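Local coordinates for spike protein P5 (Enterobacteria phage PRD1, PDB 1YQ5) that forms, together with proteins P31 and P2, the spike complexes at the fivefold vertices of the viral capsid and is essential for infectivity, at residues 2-6 and 139-143; 24-28 and 78-82; 63-67 and 120-124; 87-91 and 102-107. All blocks are in the same frame, centred on the assembly; numbering follows the deposited sequence.

Interaction 1. Residues 2-6 and 139-143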
loop_
_atom_site.group_PDB
_atom_site.type_symbol
_atom_site.label_atom_id
_atom_site.label_comp_id
_atom_site.label_asym_id
_atom_site.label_seq_id
_atom_site.Cartn_x
_atom_site.Cartn_y
_atom_site.Cartn_z
ATOM N N GLY A 2 15.701 -11.704 -4.568
ATOM C CA GLY A 2 14.461 -12.062 -5.236
ATOM C C GLY A 2 13.540 -12.781 -4.273
ATOM O O GLY A 2 13.876 -12.953 -3.097
ATOM N N VAL A 3 12.381 -13.215 -4.758
ATOM C CA VAL A 3 11.424 -13.913 -3.907
ATOM C C VAL A 3 11.273 -15.356 -4.372
ATOM O O VAL A 3 11.547 -15.680 -5.530
ATOM C CB VAL A 3 10.051 -13.212 -3.938
ATOM C CG1 VAL A 3 10.207 -11.758 -3.529
ATOM C CG2 VAL A 3 9.446 -13.305 -5.324
ATOM N N THR A 4 10.833 -16.223 -3.470
ATOM C CA THR A 4 10.670 -17.637 -3.795
ATOM C C THR A 4 9.391 -17.918 -4.576
ATOM O O THR A 4 9.361 -18.800 -5.437
ATOM C CB THR A 4 10.651 -18.493 -2.519
ATOM O OG1 THR A 4 9.519 -18.131 -1.722
ATOM C CG2 THR A 4 11.923 -18.266 -1.709
ATOM N N ASP A 5 8.336 -17.171 -4.273
ATOM C CA ASP A 5 7.062 -17.364 -4.947
ATOM C C ASP A 5 6.360 -16.046 -5.210
ATOM O O ASP A 5 6.392 -15.136 -4.382
ATOM C CB ASP A 5 6.149 -18.259 -4.110
ATOM C CG ASP A 5 6.808 -19.567 -3.738
ATOM O OD1 ASP A 5 7.584 -19.586 -2.761
ATOM O OD2 ASP A 5 6.557 -20.567 -4.436
ATOM N N ALA A 6 5.721 -15.957 -6.369
ATOM C CA ALA A 6 4.995 -14.752 -6.745
ATOM C C ALA A 6 4.061 -15.063 -7.897
ATOM O O ALA A 6 4.285 -16.004 -8.665
ATOM C CB ALA A 6 5.970 -13.645 -7.145
ATOM N N THR A 139 -1.374 -8.864 -7.672
ATOM C CA THR A 139 -0.035 -9.415 -7.538
ATOM C C THR A 139 0.257 -9.790 -6.092
ATOM O O THR A 139 -0.009 -9.017 -5.172
ATOM C CB THR A 139 1.031 -8.402 -8.005
ATOM O OG1 THR A 139 0.831 -8.106 -9.392
ATOM C CG2 THR A 139 2.431 -8.965 -7.804
ATOM N N ALA A 140 0.793 -10.988 -5.899
ATOM C CA ALA A 140 1.142 -11.456 -4.571
ATOM C C ALA A 140 2.535 -12.067 -4.624
ATOM O O ALA A 140 2.880 -12.767 -5.576
ATOM C CB ALA A 140 0.133 -12.485 -4.089
ATOM N N ALA A 141 3.335 -11.786 -3.604
ATOM C CA ALA A 141 4.686 -12.318 -3.534
ATOM C C ALA A 141 5.022 -12.695 -2.102
ATOM O O ALA A 141 4.735 -11.947 -1.169
ATOM C CB ALA A 141 5.690 -11.288 -4.050
ATOM N N LYS A 142 5.614 -13.873 -1.934
ATOM C CA LYS A 142 6.017 -14.346 -0.619
ATOM C C LYS A 142 7.380 -13.716 -0.370
ATOM O O LYS A 142 8.340 -14.044 -1.065
ATOM C CB LYS A 142 6.138 -15.870 -0.627
ATOM C CG LYS A 142 6.475 -16.495 0.722
ATOM C CD LYS A 142 6.562 -18.011 0.611
ATOM C CE LYS A 142 6.742 -18.664 1.969
ATOM N NZ LYS A 142 7.983 -18.199 2.642
ATOM N N ILE A 143 7.476 -12.810 0.601
ATOM C CA ILE A 143 8.759 -12.163 0.861
ATOM C C ILE A 143 9.561 -12.775 2.005
ATOM O O ILE A 143 10.693 -12.368 2.254
ATOM C CB ILE A 143 8.604 -10.647 1.114
ATOM C CG1 ILE A 143 7.938 -10.402 2.461
ATOM C CG2 ILE A 143 7.780 -10.014 -0.010
ATOM C CD1 ILE A 143 8.076 -8.970 2.925
HETATM O O HOH W 1 10.776 -15.103 -0.702
#
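One direct backbone hydrogen bond joins residues 2-6 to 139-143, the end of the last strand of this C-terminal P5 domain and the residue after it: K142 N donates to D5 O (2.9 Å, nearly linear). The same carbonyl receives a CA-H...O contact from A141 (CA to D5 O 3.4 Å), and a second runs from A6 CA to A140 O (3.1 Å). A6 and A141 form an antiparallel non-hydrogen-bonded pair with their CA atoms 4.0 Å apart, a close approach suited to their small methyl groups; their CB atoms meet at 3.9 Å.

Beyond D5 the backbones no longer pair directly, and water 1 bridges them, accepting from T4 N (3.0 Å) and donating to K142 O (2.7 Å). V3 CB lies 3.4 Å from that same K142 O. Among the side chains, T4 OG1 donates to D5 OD1 (2.6 Å), while the aliphatic part of K142 runs beside them, its CD 3.8 Å from T4 OG1. The K142 amine pairs with the C-terminal carboxylate of N144, and D5 forms a salt bridge with K57.

Strand 135-142 lies between strands 5-11 and 59-68 in one sheet of the jelly roll, so the two ends of the domain lie side by side. At the trimer interface, V3 packs on I143 of a neighbouring subunit, and L106 of that subunit covers A141.

Interaction 2. Residues 24-28 and 78-82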
loop_
_atom_site.group_PDB
_atom_site.type_symbol
_atom_site.label_atom_id
_atom_site.label_comp_id
_atom_site.label_asym_id
_atom_site.label_seq_id
_atom_site.Cartn_x
_atom_site.Cartn_y
_atom_site.Cartn_z
ATOM N N ASN A 24 -22.113 -1.869 -5.466
ATOM C CA ASN A 24 -22.255 -1.981 -4.018
ATOM C C ASN A 24 -22.399 -3.389 -3.451
ATOM O O ASN A 24 -23.333 -3.665 -2.703
ATOM C CB ASN A 24 -23.452 -1.153 -3.549
ATOM C CG ASN A 24 -23.288 -0.662 -2.131
ATOM O OD1 ASN A 24 -24.263 -0.490 -1.395
ATOM N ND2 ASN A 24 -22.050 -0.425 -1.739
ATOM N N ALA A 25 -21.475 -4.268 -3.803
ATOM C CA ALA A 25 -21.485 -5.632 -3.305
ATOM C C ALA A 25 -20.084 -6.186 -3.501
ATOM O O ALA A 25 -19.377 -5.777 -4.424
ATOM C CB ALA A 25 -22.498 -6.476 -4.073
ATOM N N LEU A 26 -19.674 -7.102 -2.632
ATOM C CA LEU A 26 -18.351 -7.692 -2.764
ATOM C C LEU A 26 -18.427 -9.204 -2.875
ATOM O O LEU A 26 -18.550 -9.907 -1.871
ATOM C CB LEU A 26 -17.464 -7.301 -1.578
ATOM C CG LEU A 26 -17.045 -5.831 -1.512
ATOM C CD1 LEU A 26 -16.240 -5.600 -0.238
ATOM C CD2 LEU A 26 -16.221 -5.466 -2.748
ATOM N N THR A 27 -18.364 -9.695 -4.109
ATOM C CA THR A 27 -18.404 -11.127 -4.374
ATOM C C THR A 27 -16.993 -11.514 -4.792
ATOM O O THR A 27 -16.451 -10.948 -5.744
ATOM C CB THR A 27 -19.381 -11.458 -5.525
ATOM O OG1 THR A 27 -20.697 -11.005 -5.181
ATOM C CG2 THR A 27 -19.418 -12.961 -5.782
ATOM N N ASP A 28 -16.397 -12.464 -4.081
ATOM C CA ASP A 28 -15.038 -12.890 -4.387
ATOM C C ASP A 28 -14.858 -13.319 -5.838
ATOM O O ASP A 28 -15.725 -13.964 -6.427
ATOM C CB ASP A 28 -14.611 -13.997 -3.424
ATOM C CG ASP A 28 -14.565 -13.514 -1.984
ATOM O OD1 ASP A 28 -14.231 -12.327 -1.775
ATOM O OD2 ASP A 28 -14.844 -14.310 -1.066
ATOM N N LEU A 78 -14.617 0.149 -3.825
ATOM C CA LEU A 78 -14.411 -0.607 -2.597
ATOM C C LEU A 78 -13.554 -1.827 -2.909
ATOM O O LEU A 78 -13.870 -2.594 -3.821
ATOM C CB LEU A 78 -15.755 -1.065 -2.029
ATOM C CG LEU A 78 -16.857 -0.007 -1.946
ATOM C CD1 LEU A 78 -18.102 -0.640 -1.353
ATOM C CD2 LEU A 78 -16.397 1.177 -1.098
ATOM N N LEU A 79 -12.472 -2.005 -2.159
ATOM C CA LEU A 79 -11.590 -3.144 -2.389
ATOM C C LEU A 79 -11.434 -3.993 -1.143
ATOM O O LEU A 79 -11.391 -3.475 -0.026
ATOM C CB LEU A 79 -10.215 -2.672 -2.868
ATOM C CG LEU A 79 -10.176 -2.022 -4.252
ATOM C CD1 LEU A 79 -10.784 -0.638 -4.182
ATOM C CD2 LEU A 79 -8.734 -1.939 -4.743
ATOM N N ARG A 80 -11.348 -5.303 -1.339
ATOM C CA ARG A 80 -11.203 -6.217 -0.219
ATOM C C ARG A 80 -10.356 -7.439 -0.535
ATOM O O ARG A 80 -10.469 -8.038 -1.609
ATOM C CB ARG A 80 -12.580 -6.689 0.260
ATOM C CG ARG A 80 -12.524 -7.680 1.411
ATOM C CD ARG A 80 -13.917 -8.198 1.755
ATOM N NE ARG A 80 -14.382 -9.184 0.785
ATOM C CZ ARG A 80 -15.656 -9.535 0.629
ATOM N NH1 ARG A 80 -16.607 -8.972 1.374
ATOM N NH2 ARG A 80 -15.981 -10.469 -0.254
ATOM N N VAL A 81 -9.506 -7.793 0.424
ATOM C CA VAL A 81 -8.644 -8.961 0.326
ATOM C C VAL A 81 -8.893 -9.762 1.594
ATOM O O VAL A 81 -8.944 -9.196 2.688
ATOM C CB VAL A 81 -7.150 -8.585 0.298
ATOM C CG1 VAL A 81 -6.301 -9.851 0.329
ATOM C CG2 VAL A 81 -6.838 -7.767 -0.941
ATOM N N LYS A 82 -9.056 -11.071 1.452
ATOM C CA LYS A 82 -9.287 -11.919 2.611
ATOM C C LYS A 82 -8.342 -13.105 2.633
ATOM O O LYS A 82 -7.899 -13.578 1.588
ATOM C CB LYS A 82 -10.719 -12.456 2.616
ATOM C CG LYS A 82 -11.796 -11.391 2.563
ATOM C CD LYS A 82 -13.177 -12.005 2.742
ATOM C CE LYS A 82 -13.512 -12.958 1.615
ATOM N NZ LYS A 82 -14.763 -13.735 1.890
HETATM O O HOH W 2 -19.548 -9.385 1.161
HETATM O O HOH W 3 -12.357 -10.463 -0.881
#
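A salt-bridge network ties the long loop between strands 5-11 and 35-40 to the outward face of one sheet of the beta jelly roll. D28 is shared by two basic residues of strand 76-83: its OD1 accepts from R80 NH2 (3.0 Å) and its OD2 from K82 NZ (3.0 Å). R80 and K82 are two positions apart on the strand, so both side chains leave the same face, and one carboxylate can engage both.

D28 OD1 lies at the edge of the R80 guanidinium, near its plane, while L26 CB lies over one face, 3.5 Å from R80 NH1. NH2 of R80 also makes a weak hydrogen bond to L26 O (3.1 Å). The loop has no regular secondary structure, yet it runs in nearly the same direction as the strand, with end-to-end vectors 26° apart.

Towards the other end L26 makes an apolar contact with L78 (L26 CD2 to L78 CB 4.5 Å), and the N24 amide nitrogen ND2 lies 4.0 Å from L78 CD1. L97 of a neighbouring subunit packs against N24 and L26, so this patch also belongs to the trimer interface. Two waters complete the polar end: water 3 accepts from R80 NE (2.9 Å) and lies 2.8 Å from D28 OD1, while water 2 accepts from R80 NH1 (3.0 Å) and donates to L26 O (3.2 Å).

Interaction 3. Residues 63-67 and 120-124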
loop_
_atom_site.group_PDB
_atom_site.type_symbol
_atom_site.label_atom_id
_atom_site.label_comp_id
_atom_site.label_asym_id
_atom_site.label_seq_id
_atom_site.Cartn_x
_atom_site.Cartn_y
_atom_site.Cartn_z
ATOM N N ILE A 63 0.911 -8.049 -1.031
ATOM C CA ILE A 63 -0.209 -8.144 -1.950
ATOM C C ILE A 63 -0.708 -6.789 -2.432
ATOM O O ILE A 63 -0.796 -5.832 -1.657
ATOM C CB ILE A 63 -1.376 -8.866 -1.258
ATOM C CG1 ILE A 63 -0.918 -10.255 -0.803
ATOM C CG2 ILE A 63 -2.575 -8.946 -2.183
ATOM C CD1 ILE A 63 -1.791 -10.858 0.276
ATOM N N THR A 64 -1.042 -6.721 -3.716
ATOM C CA THR A 64 -1.569 -5.500 -4.304
ATOM C C THR A 64 -2.667 -5.822 -5.302
ATOM O O THR A 64 -2.546 -6.749 -6.100
ATOM C CB THR A 64 -0.487 -4.692 -5.064
ATOM O OG1 THR A 64 0.466 -4.161 -4.135
ATOM C CG2 THR A 64 -1.129 -3.535 -5.841
HETATM N N MSE A 65 -3.753 -5.068 -5.228
HETATM C CA MSE A 65 -4.840 -5.220 -6.172
HETATM C C MSE A 65 -5.237 -3.819 -6.581
HETATM O O MSE A 65 -5.508 -2.969 -5.730
HETATM C CB MSE A 65 -6.045 -5.934 -5.566
HETATM C CG MSE A 65 -7.234 -5.906 -6.523
HETATM SE SE MSE A 65 -8.731 -7.001 -6.009
HETATM C CE MSE A 65 -9.051 -6.186 -4.255
ATOM N N THR A 66 -5.250 -3.578 -7.886
ATOM C CA THR A 66 -5.605 -2.275 -8.421
ATOM C C THR A 66 -6.699 -2.401 -9.466
ATOM O O THR A 66 -6.895 -3.464 -10.054
ATOM C CB THR A 66 -4.396 -1.599 -9.090
ATOM O OG1 THR A 66 -3.872 -2.465 -10.104
ATOM C CG2 THR A 66 -3.313 -1.305 -8.066
ATOM N N VAL A 67 -7.411 -1.305 -9.694
ATOM C CA VAL A 67 -8.462 -1.294 -10.692
ATOM C C VAL A 67 -8.605 0.068 -11.343
ATOM O O VAL A 67 -8.446 1.103 -10.694
ATOM C CB VAL A 67 -9.847 -1.673 -10.099
ATOM C CG1 VAL A 67 -10.248 -0.682 -9.017
ATOM C CG2 VAL A 67 -10.898 -1.682 -11.203
ATOM N N LEU A 120 -5.987 -16.760 -0.884
ATOM C CA LEU A 120 -6.161 -15.319 -0.805
ATOM C C LEU A 120 -7.378 -15.027 -1.677
ATOM O O LEU A 120 -7.397 -15.389 -2.856
ATOM C CB LEU A 120 -4.931 -14.605 -1.367
ATOM C CG LEU A 120 -3.653 -14.690 -0.528
ATOM C CD1 LEU A 120 -2.460 -14.237 -1.351
ATOM C CD2 LEU A 120 -3.808 -13.826 0.716
ATOM N N LYS A 121 -8.393 -14.393 -1.097
ATOM C CA LYS A 121 -9.604 -14.069 -1.842
ATOM C C LYS A 121 -9.642 -12.578 -2.161
ATOM O O LYS A 121 -9.305 -11.745 -1.319
ATOM C CB LYS A 121 -10.839 -14.474 -1.038
ATOM C CG LYS A 121 -10.934 -15.977 -0.770
ATOM C CD LYS A 121 -12.179 -16.320 0.036
ATOM C CE LYS A 121 -12.318 -17.824 0.233
ATOM N NZ LYS A 121 -13.548 -18.169 1.002
ATOM N N PHE A 122 -10.051 -12.247 -3.382
ATOM C CA PHE A 122 -10.098 -10.855 -3.815
ATOM C C PHE A 122 -11.467 -10.423 -4.321
ATOM O O PHE A 122 -12.194 -11.208 -4.940
ATOM C CB PHE A 122 -9.074 -10.614 -4.934
ATOM C CG PHE A 122 -7.664 -10.966 -4.559
ATOM C CD1 PHE A 122 -7.231 -12.290 -4.574
ATOM C CD2 PHE A 122 -6.767 -9.971 -4.177
ATOM C CE1 PHE A 122 -5.924 -12.621 -4.218
ATOM C CE2 PHE A 122 -5.458 -10.288 -3.817
ATOM C CZ PHE A 122 -5.036 -11.620 -3.838
ATOM N N SER A 123 -11.801 -9.161 -4.071
ATOM C CA SER A 123 -13.065 -8.598 -4.528
ATOM C C SER A 123 -13.038 -7.080 -4.488
ATOM O O SER A 123 -12.321 -6.472 -3.687
ATOM C CB SER A 123 -14.234 -9.092 -3.672
ATOM O OG SER A 123 -15.470 -8.666 -4.231
ATOM N N LEU A 124 -13.821 -6.475 -5.370
ATOM C CA LEU A 124 -13.933 -5.026 -5.433
ATOM C C LEU A 124 -15.178 -4.674 -6.234
ATOM O O LEU A 124 -15.751 -5.528 -6.915
ATOM C CB LEU A 124 -12.678 -4.412 -6.079
ATOM C CG LEU A 124 -12.317 -4.712 -7.538
ATOM C CD1 LEU A 124 -13.300 -4.022 -8.483
ATOM C CD2 LEU A 124 -10.904 -4.212 -7.812
#
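A selenomethionine, M65, spans the gap between two strands that share no hydrogen bond. Its SE lies 3.8 Å from F122 CB and 5.2 Å from the centroid of the F122 ring, an oblique Met-aromatic contact, and also packs against L124 CD2 (4.0 Å). With chi3 near +57° the terminal methyl turns towards the backbone of 120-124, where M65 CE comes within 3.3 Å of S123 O.

The two segments run in similar directions, 25° apart, their axes 9.0 Å apart at closest approach. This is face-to-face packing of the two sheets of a beta jelly roll: strand 59-68 belongs to one and strand 119-126 to the other. Every second residue of each strand fills the space between: I63, M65 and V67 from one side, L120, F122 and L124 from the other.

I63 CG2 lies at the ring edge, 3.6 Å from F122 CE2, while I63 CD1 reaches L120 CD2 (3.6 Å). I138 of strand 135-142 flanks both M65 and F122. On the reverse face of strand 59-68, T64 OG1 hydrogen-bonds to L106 N of a neighbouring subunit. At the far end of the contact, V67 CB meets L124 CD2 at 3.6 Å.

Interaction 4. Residues 87-91 and 102-107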
loop_
_atom_site.group_PDB
_atom_site.type_symbol
_atom_site.label_atom_id
_atom_site.label_comp_id
_atom_site.label_asym_id
_atom_site.label_seq_id
_atom_site.Cartn_x
_atom_site.Cartn_y
_atom_site.Cartn_z
ATOM N N ASP A 87 -9.820 -10.108 7.054
ATOM C CA ASP A 87 -10.241 -9.412 5.848
ATOM C C ASP A 87 -9.657 -7.998 5.932
ATOM O O ASP A 87 -9.540 -7.424 7.020
ATOM C CB ASP A 87 -11.767 -9.375 5.716
ATOM C CG ASP A 87 -12.424 -8.484 6.740
ATOM O OD1 ASP A 87 -12.338 -8.791 7.948
ATOM O OD2 ASP A 87 -13.031 -7.473 6.333
ATOM N N PHE A 88 -9.268 -7.454 4.786
ATOM C CA PHE A 88 -8.677 -6.123 4.736
ATOM C C PHE A 88 -9.392 -5.314 3.669
ATOM O O PHE A 88 -9.603 -5.794 2.553
ATOM C CB PHE A 88 -7.187 -6.234 4.416
ATOM C CG PHE A 88 -6.481 -7.292 5.221
ATOM C CD1 PHE A 88 -6.357 -8.587 4.735
ATOM C CD2 PHE A 88 -5.972 -7.000 6.482
ATOM C CE1 PHE A 88 -5.738 -9.580 5.493
ATOM C CE2 PHE A 88 -5.353 -7.984 7.248
ATOM C CZ PHE A 88 -5.235 -9.280 6.749
ATOM N N VAL A 89 -9.752 -4.082 4.007
ATOM C CA VAL A 89 -10.488 -3.249 3.070
ATOM C C VAL A 89 -9.997 -1.818 2.947
ATOM O O VAL A 89 -9.197 -1.335 3.752
ATOM C CB VAL A 89 -11.970 -3.174 3.472
ATOM C CG1 VAL A 89 -12.551 -4.573 3.596
ATOM C CG2 VAL A 89 -12.107 -2.422 4.790
ATOM N N VAL A 90 -10.512 -1.152 1.920
ATOM C CA VAL A 90 -10.221 0.245 1.663
ATOM C C VAL A 90 -11.265 0.761 0.678
ATOM O O VAL A 90 -11.769 0.008 -0.160
ATOM C CB VAL A 90 -8.814 0.445 1.053
ATOM C CG1 VAL A 90 -8.814 0.072 -0.431
ATOM C CG2 VAL A 90 -8.379 1.887 1.244
ATOM N N ALA A 91 -11.604 2.038 0.806
ATOM C CA ALA A 91 -12.559 2.678 -0.088
ATOM C C ALA A 91 -11.788 3.810 -0.766
ATOM O O ALA A 91 -11.070 4.552 -0.100
ATOM C CB ALA A 91 -13.738 3.228 0.704
ATOM N N THR A 102 -6.932 1.376 -5.233
ATOM C CA THR A 102 -5.765 0.560 -4.953
ATOM C C THR A 102 -5.755 0.065 -3.515
ATOM O O THR A 102 -6.147 0.788 -2.603
ATOM C CB THR A 102 -4.466 1.382 -5.158
ATOM O OG1 THR A 102 -4.355 1.784 -6.531
ATOM C CG2 THR A 102 -3.245 0.566 -4.748
ATOM N N ILE A 103 -5.317 -1.174 -3.323
ATOM C CA ILE A 103 -5.167 -1.722 -1.983
ATOM C C ILE A 103 -3.894 -2.558 -2.000
ATOM O O ILE A 103 -3.709 -3.415 -2.870
ATOM C CB ILE A 103 -6.369 -2.597 -1.520
ATOM C CG1 ILE A 103 -6.210 -2.901 -0.021
ATOM C CG2 ILE A 103 -6.437 -3.901 -2.307
ATOM C CD1 ILE A 103 -7.406 -3.598 0.623
ATOM N N SER A 104 -3.002 -2.272 -1.059
ATOM C CA SER A 104 -1.740 -2.987 -0.954
ATOM C C SER A 104 -1.557 -3.404 0.485
ATOM O O SER A 104 -1.835 -2.631 1.402
ATOM C CB SER A 104 -0.581 -2.103 -1.402
ATOM O OG SER A 104 -0.642 -1.902 -2.802
ATOM N N LEU A 105 -1.068 -4.623 0.675
ATOM C CA LEU A 105 -0.908 -5.173 2.009
ATOM C C LEU A 105 0.296 -6.084 2.184
ATOM O O LEU A 105 0.665 -6.826 1.277
ATOM C CB LEU A 105 -2.152 -5.997 2.355
ATOM C CG LEU A 105 -3.528 -5.362 2.185
ATOM C CD1 LEU A 105 -4.525 -6.410 1.702
ATOM C CD2 LEU A 105 -3.969 -4.753 3.504
ATOM N N LEU A 106 0.901 -6.010 3.363
ATOM C CA LEU A 106 1.999 -6.892 3.737
ATOM C C LEU A 106 1.368 -7.583 4.938
ATOM O O LEU A 106 1.096 -6.940 5.948
ATOM C CB LEU A 106 3.245 -6.121 4.187
ATOM C CG LEU A 106 4.304 -7.032 4.835
ATOM C CD1 LEU A 106 4.726 -8.097 3.842
ATOM C CD2 LEU A 106 5.513 -6.222 5.293
ATOM N N ILE A 107 1.113 -8.881 4.819
ATOM C CA ILE A 107 0.473 -9.622 5.893
ATOM C C ILE A 107 1.130 -10.971 6.130
ATOM O O ILE A 107 1.870 -11.474 5.279
ATOM C CB ILE A 107 -1.009 -9.881 5.561
ATOM C CG1 ILE A 107 -1.106 -10.701 4.267
ATOM C CG2 ILE A 107 -1.751 -8.568 5.409
ATOM C CD1 ILE A 107 -2.516 -11.128 3.891
#
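Strands 87-91 and 102-107 run in roughly opposed directions, 148° apart, their axes 7.4 Å apart at closest approach, with no hydrogen bond between them. They belong to different sheets of the beta jelly roll, each being an outermost strand of its sheet within the chain, so the contact closes one side of the sandwich. The backbones converge towards V90 and I103, whose CA atoms are 6.5 Å apart, and diverge to 8.3 Å between the CA atoms of F88 and L105.

The wider end is filled by F88, which points inward to meet L105 and I107. F88 CB packs against L105 CD2 (3.7 Å). Where the strands are closer, I103 CD1 touches F88 O (3.7 Å), and V90 CG1 lies 3.8 Å from I103 CB and 3.5 Å from T102 O.

Both strands also meet other subunits of the homotrimer. V89 O accepts a hydrogen bond from T102 OG1 of one neighbouring subunit, while T102 OG1 of this chain bonds V89 O of the other. S104 takes part in a similar exchange with S104 of each neighbour. The ring of F88 receives a CH-pi contact: I107 CG2 lies over one face, 4.2 Å from the ring centroid.

How the interactions relate
Interactions 2, 3 and 4 cluster in the body of the jelly roll: the centre of 3 is about 8 Å from those of 2 and 4. Interaction 1 lies about 23 Å from interaction 2, centre to centre, across the chain's centre. Interactions 3 and 4 span the two sheets; interaction 1 joins strands within one, and interaction 2 lays a loop outside the other. Along the chain, interaction 1 encloses the rest, 4 is nested within 3, and 2 and 3 alternate. A backbone hydrogen bond between neighbouring strands, I63 N to L105 O (2.6 Å), joins interactions 3 and 4. All four contacts reach other subunits, so the same strands, with the loop at 24-28, serve fold and trimer interface.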